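Local coordinates for adenylosuccinate lyase (Francisella tularensis subsp. tularensis SCHU S4, PDB 4EEI), which probably catalyses two fumarate-releasing steps of purine biosynthesis, splitting adenylosuccinate into AMP and fumarate and SAICAR into AICAR and fumarate, at residues Ile135-Gly138 / Met143-Glu146; Val248-Glu253 / Glu342-Ser347. All blocks are in the same frame, centred on the assembly; numbering follows the deposited sequence.

Contact 1 (Ile135-Gly138 / Met143-Glu146); sequences ITMG and MFAE
Met137 and Phe144 meet because both side chains leave the backbone with CG anti to the carbonyl carbon, at chi1 -72° and -69°. The two segments belong to the beta hairpin of strands 135-140 and 143-149. The Met137 chain then bends at chi2 and again at chi3. These bends bring Met137 CE back to the second strand, 3.9 Å from Phe144 CB. Met137 CG sits over one face of the Phe144 ring, and the two side chains cross at about a right angle. On helix 338-346, Arg344 touches both side chains and Val345 touches Met137.

Within these segments Gly138 pairs with two residues, Ala145 and Glu146; Thr136 pairs further along with Met148. Gly138 N donates to Glu146 O at 2.8 Å. Gly138 O accepts from Ala145 N at 2.9 Å. Gly138 therefore uses both its N-H and its carbonyl oxygen on the same strand. The segments 135-138 and 143-146 run at 121° to each other, so they are splayed here.

The hairpin also enters the subunit interfaces. Phe144 N bonds to Ser246 of the second subunit, and Glu146 OE1 to Asn186 of the third. Ala145 lies beside Ser140, which binds succinate though not in this chain of the model, and the Ala145 side chain is about 5 Å from a bound succinate. Ala145 CB itself rests 3.7 Å from Gly138 O.

Contact 2 (Val248-Glu253 / Glu342-Ser347); sequences VFEVYE and EDRVRS. With EDO (1,2-ethanediol), chain Z.
Arg344 reaches from helix 338-346 to Val248 and Glu250, which precede the short strand 251-252. Its tight side is the NH1 end of the guanidinium. Arg344 NH1 makes a salt bridge to Glu250 OE2 at 2.8 Å and a hydrogen bond to Val248 O at 3.0 Å. Both acceptors lie at the guanidinium edge, close to its plane. OE2 is met on its anti side, and the carboxylate and guanidinium planes are 28° apart. The extended Glu250 chain also lays Glu250 CG 3.3 Å from Arg344 NH1. Val248 CG1 comes across the arginine at about a right angle, 3.5 Å from Arg344 NH1. The arginine leaves the helix with CG anti to N and turns at chi3 (-78°), which carries the guanidinium to these oxygens. NH2 adds only a weak bond to Val248 O.

The other side of the arginine is looser. There NE and NH2 share O2 of an ethanediol, probably from the crystallisation liquor, with the NE bond weak. Asp247 of the second subunit forms a long, weak ion pair with NE.

Glu250 OE2 also holds Arg139 of the hairpin in a salt bridge. One buried carboxylate oxygen thus faces two arginines, which would probably stabilise its negative charge.

In the fold
After the N-terminal helices, the last of them 94-131, the chain reaches contact 1, where 135-138 and 143-146 close the hairpin of strands 135-140 and 143-149, with four residues between the segments. It then runs through helices 151-173, 192-202 and 217-244 before contact 2 opens at 248-253. That contact closes a much longer loop of 88 residues, which includes helices 272-293 and 304-333. The two are in series, neither nested nor crossed, yet their centres are 10 Å apart. They touch directly: Ile135 N probably bonds to Glu342 OE2, and Val345 packs on Thr136. Together they tie the hairpin, the segment after helix 217-244 and helix 338-346 into one cluster bordering the second subunit.

Contact 1 (Ile135-Gly138 / Met143-Glu146)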
loop_
_atom_site.group_PDB
_atom_site.type_symbol
_atom_site.label_atom_id
_atom_site.label_comp_id
_atom_site.label_asym_id
_atom_site.label_seq_id
_atom_site.Cartn_x
_atom_site.Cartn_y
_atom_site.Cartn_z
ATOM N N ILE B 135 -13.927 5.744 36.814
ATOM C CA ILE B 135 -13.033 4.586 36.822
ATOM C C ILE B 135 -13.584 3.487 35.906
ATOM O O ILE B 135 -14.780 3.174 35.940
ATOM C CB ILE B 135 -12.752 4.077 38.261
ATOM C CG1 ILE B 135 -11.664 3.003 38.261
ATOM C CG2 ILE B 135 -14.016 3.574 38.929
ATOM C CD1 ILE B 135 -11.016 2.823 39.631
ATOM N N THR B 136 -12.713 2.937 35.059
ATOM C CA THR B 136 -13.120 1.919 34.090
ATOM C C THR B 136 -12.123 0.767 34.125
ATOM O O THR B 136 -11.035 0.905 34.687
ATOM C CB THR B 136 -13.178 2.498 32.669
ATOM O OG1 THR B 136 -13.749 1.539 31.770
ATOM C CG2 THR B 136 -11.775 2.868 32.186
ATOM N N MET B 137 -12.496 -0.371 33.544
ATOM C CA MET B 137 -11.555 -1.480 33.414
ATOM C C MET B 137 -10.674 -1.298 32.183
ATOM O O MET B 137 -11.174 -1.228 31.047
ATOM C CB MET B 137 -12.284 -2.825 33.312
ATOM C CG MET B 137 -12.919 -3.306 34.601
ATOM S SD MET B 137 -11.726 -3.353 35.955
ATOM C CE MET B 137 -10.465 -4.401 35.228
ATOM N N GLY B 138 -9.364 -1.210 32.404
ATOM C CA GLY B 138 -8.403 -1.276 31.314
ATOM C C GLY B 138 -8.393 -2.691 30.761
ATOM O O GLY B 138 -8.673 -3.650 31.494
ATOM N N MET B 143 -8.956 -8.434 27.264
ATOM C CA MET B 143 -9.216 -9.054 28.559
ATOM C C MET B 143 -9.018 -8.053 29.689
ATOM O O MET B 143 -8.142 -7.194 29.618
ATOM C CB MET B 143 -8.309 -10.269 28.768
ATOM C CG MET B 143 -8.226 -11.201 27.572
ATOM S SD MET B 143 -9.840 -11.777 27.016
ATOM C CE MET B 143 -10.394 -12.683 28.458
ATOM N N PHE B 144 -9.833 -8.165 30.734
ATOM C CA PHE B 144 -9.758 -7.224 31.841
ATOM C C PHE B 144 -8.368 -7.285 32.454
ATOM O O PHE B 144 -7.820 -8.365 32.661
ATOM C CB PHE B 144 -10.783 -7.583 32.919
ATOM C CG PHE B 144 -12.210 -7.360 32.512
ATOM C CD1 PHE B 144 -12.534 -6.440 31.531
ATOM C CD2 PHE B 144 -13.231 -8.069 33.121
ATOM C CE1 PHE B 144 -13.848 -6.233 31.161
ATOM C CE2 PHE B 144 -14.549 -7.868 32.755
ATOM C CZ PHE B 144 -14.858 -6.950 31.774
ATOM N N ALA B 145 -7.802 -6.120 32.743
ATOM C CA ALA B 145 -6.486 -6.047 33.364
ATOM C C ALA B 145 -6.567 -5.340 34.710
ATOM O O ALA B 145 -6.709 -5.976 35.751
ATOM C CB ALA B 145 -5.508 -5.333 32.446
ATOM N N GLU B 146 -6.482 -4.015 34.673
ATOM C CA GLU B 146 -6.578 -3.196 35.871
ATOM C C GLU B 146 -7.440 -1.971 35.602
ATOM O O GLU B 146 -7.539 -1.511 34.465
ATOM C CB GLU B 146 -5.189 -2.756 36.334
ATOM C CG GLU B 146 -4.315 -3.881 36.861
ATOM C CD GLU B 146 -2.979 -3.383 37.379
ATOM O OE1 GLU B 146 -2.683 -2.182 37.215
ATOM O OE2 GLU B 146 -2.222 -4.195 37.950
#

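Contact 2 (Val248-Glu253 / Glu342-Ser347)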
loop_
_atom_site.group_PDB
_atom_site.type_symbol
_atom_site.label_atom_id
_atom_site.label_comp_id
_atom_site.label_asym_id
_atom_site.label_seq_id
_atom_site.Cartn_x
_atom_site.Cartn_y
_atom_site.Cartn_z
ATOM N N VAL B 248 -20.439 -4.676 25.802
ATOM C CA VAL B 248 -19.812 -3.705 26.691
ATOM C C VAL B 248 -20.733 -2.534 27.027
ATOM O O VAL B 248 -20.951 -2.224 28.195
ATOM C CB VAL B 248 -18.527 -3.140 26.057
ATOM C CG1 VAL B 248 -17.733 -2.340 27.077
ATOM C CG2 VAL B 248 -17.687 -4.265 25.472
ATOM N N PHE B 249 -21.279 -1.902 25.995
ATOM C CA PHE B 249 -22.288 -0.857 26.161
ATOM C C PHE B 249 -21.893 0.266 27.124
ATOM O O PHE B 249 -22.713 0.701 27.931
ATOM C CB PHE B 249 -23.642 -1.447 26.558
ATOM C CG PHE B 249 -24.813 -0.641 26.073
ATOM C CD1 PHE B 249 -24.794 -0.061 24.816
ATOM C CD2 PHE B 249 -25.925 -0.455 26.874
ATOM C CE1 PHE B 249 -25.864 0.686 24.364
ATOM C CE2 PHE B 249 -27.000 0.290 26.429
ATOM C CZ PHE B 249 -26.969 0.861 25.173
ATOM N N GLU B 250 -20.652 0.735 27.051
ATOM C CA GLU B 250 -20.202 1.789 27.955
ATOM C C GLU B 250 -20.449 3.187 27.375
ATOM O O GLU B 250 -20.495 4.170 28.116
ATOM C CB GLU B 250 -18.726 1.568 28.326
ATOM C CG GLU B 250 -18.529 0.345 29.242
ATOM C CD GLU B 250 -17.077 0.067 29.627
ATOM O OE1 GLU B 250 -16.171 0.835 29.213
ATOM O OE2 GLU B 250 -16.850 -0.935 30.352
ATOM N N VAL B 251 -20.616 3.272 26.054
ATOM C CA VAL B 251 -20.987 4.535 25.406
ATOM C C VAL B 251 -21.996 4.269 24.295
ATOM O O VAL B 251 -22.156 3.131 23.863
ATOM C CB VAL B 251 -19.771 5.233 24.736
ATOM C CG1 VAL B 251 -18.619 5.409 25.715
ATOM C CG2 VAL B 251 -19.301 4.424 23.525
ATOM N N TYR B 252 -22.682 5.313 23.836
ATOM C CA TYR B 252 -23.395 5.222 22.566
ATOM C C TYR B 252 -23.324 6.549 21.822
ATOM O O TYR B 252 -23.217 7.606 22.447
ATOM C CB TYR B 252 -24.843 4.730 22.726
ATOM C CG TYR B 252 -25.800 5.612 23.525
ATOM C CD1 TYR B 252 -26.075 5.345 24.866
ATOM C CD2 TYR B 252 -26.470 6.676 22.924
ATOM C CE1 TYR B 252 -26.968 6.128 25.591
ATOM C CE2 TYR B 252 -27.357 7.464 23.638
ATOM C CZ TYR B 252 -27.603 7.186 24.969
ATOM O OH TYR B 252 -28.494 7.971 25.669
ATOM N N GLU B 253 -23.361 6.491 20.492
ATOM C CA GLU B 253 -23.375 7.715 19.690
ATOM C C GLU B 253 -24.700 8.428 19.887
ATOM O O GLU B 253 -25.768 7.811 19.815
ATOM C CB GLU B 253 -23.120 7.408 18.204
ATOM C CG GLU B 253 -21.674 6.980 17.910
ATOM C CD GLU B 253 -21.416 6.669 16.435
ATOM O OE1 GLU B 253 -22.349 6.806 15.608
ATOM O OE2 GLU B 253 -20.274 6.281 16.105
ATOM N N GLU B 342 -18.590 2.007 35.697
ATOM C CA GLU B 342 -18.046 1.827 37.035
ATOM C C GLU B 342 -18.549 0.550 37.714
ATOM O O GLU B 342 -17.859 -0.031 38.554
ATOM C CB GLU B 342 -18.324 3.074 37.883
ATOM C CG GLU B 342 -17.711 4.339 37.268
ATOM C CD GLU B 342 -17.678 5.533 38.219
ATOM O OE1 GLU B 342 -18.709 5.842 38.855
ATOM O OE2 GLU B 342 -16.610 6.173 38.318
ATOM N N ASP B 343 -19.748 0.108 37.352
ATOM C CA ASP B 343 -20.269 -1.147 37.893
ATOM C C ASP B 343 -19.439 -2.338 37.404
ATOM O O ASP B 343 -19.297 -3.343 38.105
ATOM C CB ASP B 343 -21.738 -1.336 37.518
ATOM C CG ASP B 343 -22.681 -0.546 38.414
ATOM O OD1 ASP B 343 -22.243 -0.054 39.478
ATOM O OD2 ASP B 343 -23.870 -0.427 38.049
ATOM N N ARG B 344 -18.891 -2.218 36.203
ATOM C CA ARG B 344 -18.043 -3.263 35.651
ATOM C C ARG B 344 -16.742 -3.378 36.454
ATOM O O ARG B 344 -16.236 -4.479 36.675
ATOM C CB ARG B 344 -17.779 -2.994 34.161
ATOM C CG ARG B 344 -16.834 -3.965 33.487
ATOM C CD ARG B 344 -16.933 -3.869 31.961
ATOM N NE ARG B 344 -18.120 -4.561 31.455
ATOM C CZ ARG B 344 -19.049 -4.006 30.682
ATOM N NH1 ARG B 344 -18.939 -2.738 30.305
ATOM N NH2 ARG B 344 -20.089 -4.726 30.280
ATOM N N VAL B 345 -16.218 -2.243 36.914
ATOM C CA VAL B 345 -15.077 -2.251 37.827
ATOM C C VAL B 345 -15.458 -2.939 39.133
ATOM O O VAL B 345 -14.696 -3.735 39.666
ATOM C CB VAL B 345 -14.566 -0.825 38.108
ATOM C CG1 VAL B 345 -13.465 -0.841 39.157
ATOM C CG2 VAL B 345 -14.046 -0.193 36.820
ATOM N N ARG B 346 -16.651 -2.638 39.638
ATOM C CA ARG B 346 -17.127 -3.260 40.865
ATOM C C ARG B 346 -17.293 -4.767 40.718
ATOM O O ARG B 346 -17.078 -5.518 41.666
ATOM C CB ARG B 346 -18.469 -2.656 41.280
ATOM C CG ARG B 346 -18.409 -1.225 41.755
ATOM C CD ARG B 346 -19.780 -0.793 42.237
ATOM N NE ARG B 346 -19.737 0.445 43.005
ATOM C CZ ARG B 346 -19.973 1.650 42.497
ATOM N NH1 ARG B 346 -19.914 2.720 43.279
ATOM N NH2 ARG B 346 -20.275 1.784 41.211
ATOM N N SER B 347 -17.693 -5.201 39.529
ATOM C CA SER B 347 -17.984 -6.613 39.291
ATOM C C SER B 347 -16.717 -7.467 39.165
ATOM O O SER B 347 -16.797 -8.696 39.137
ATOM C CB SER B 347 -18.853 -6.775 38.038
ATOM O OG SER B 347 -18.095 -6.539 36.861
HETATM C C1 EDO Z . -19.309 -6.744 33.516
HETATM O O1 EDO Z . -20.680 -7.176 33.467
HETATM C C2 EDO Z . -18.456 -7.525 32.518
HETATM O O2 EDO Z . -18.899 -7.257 31.177
#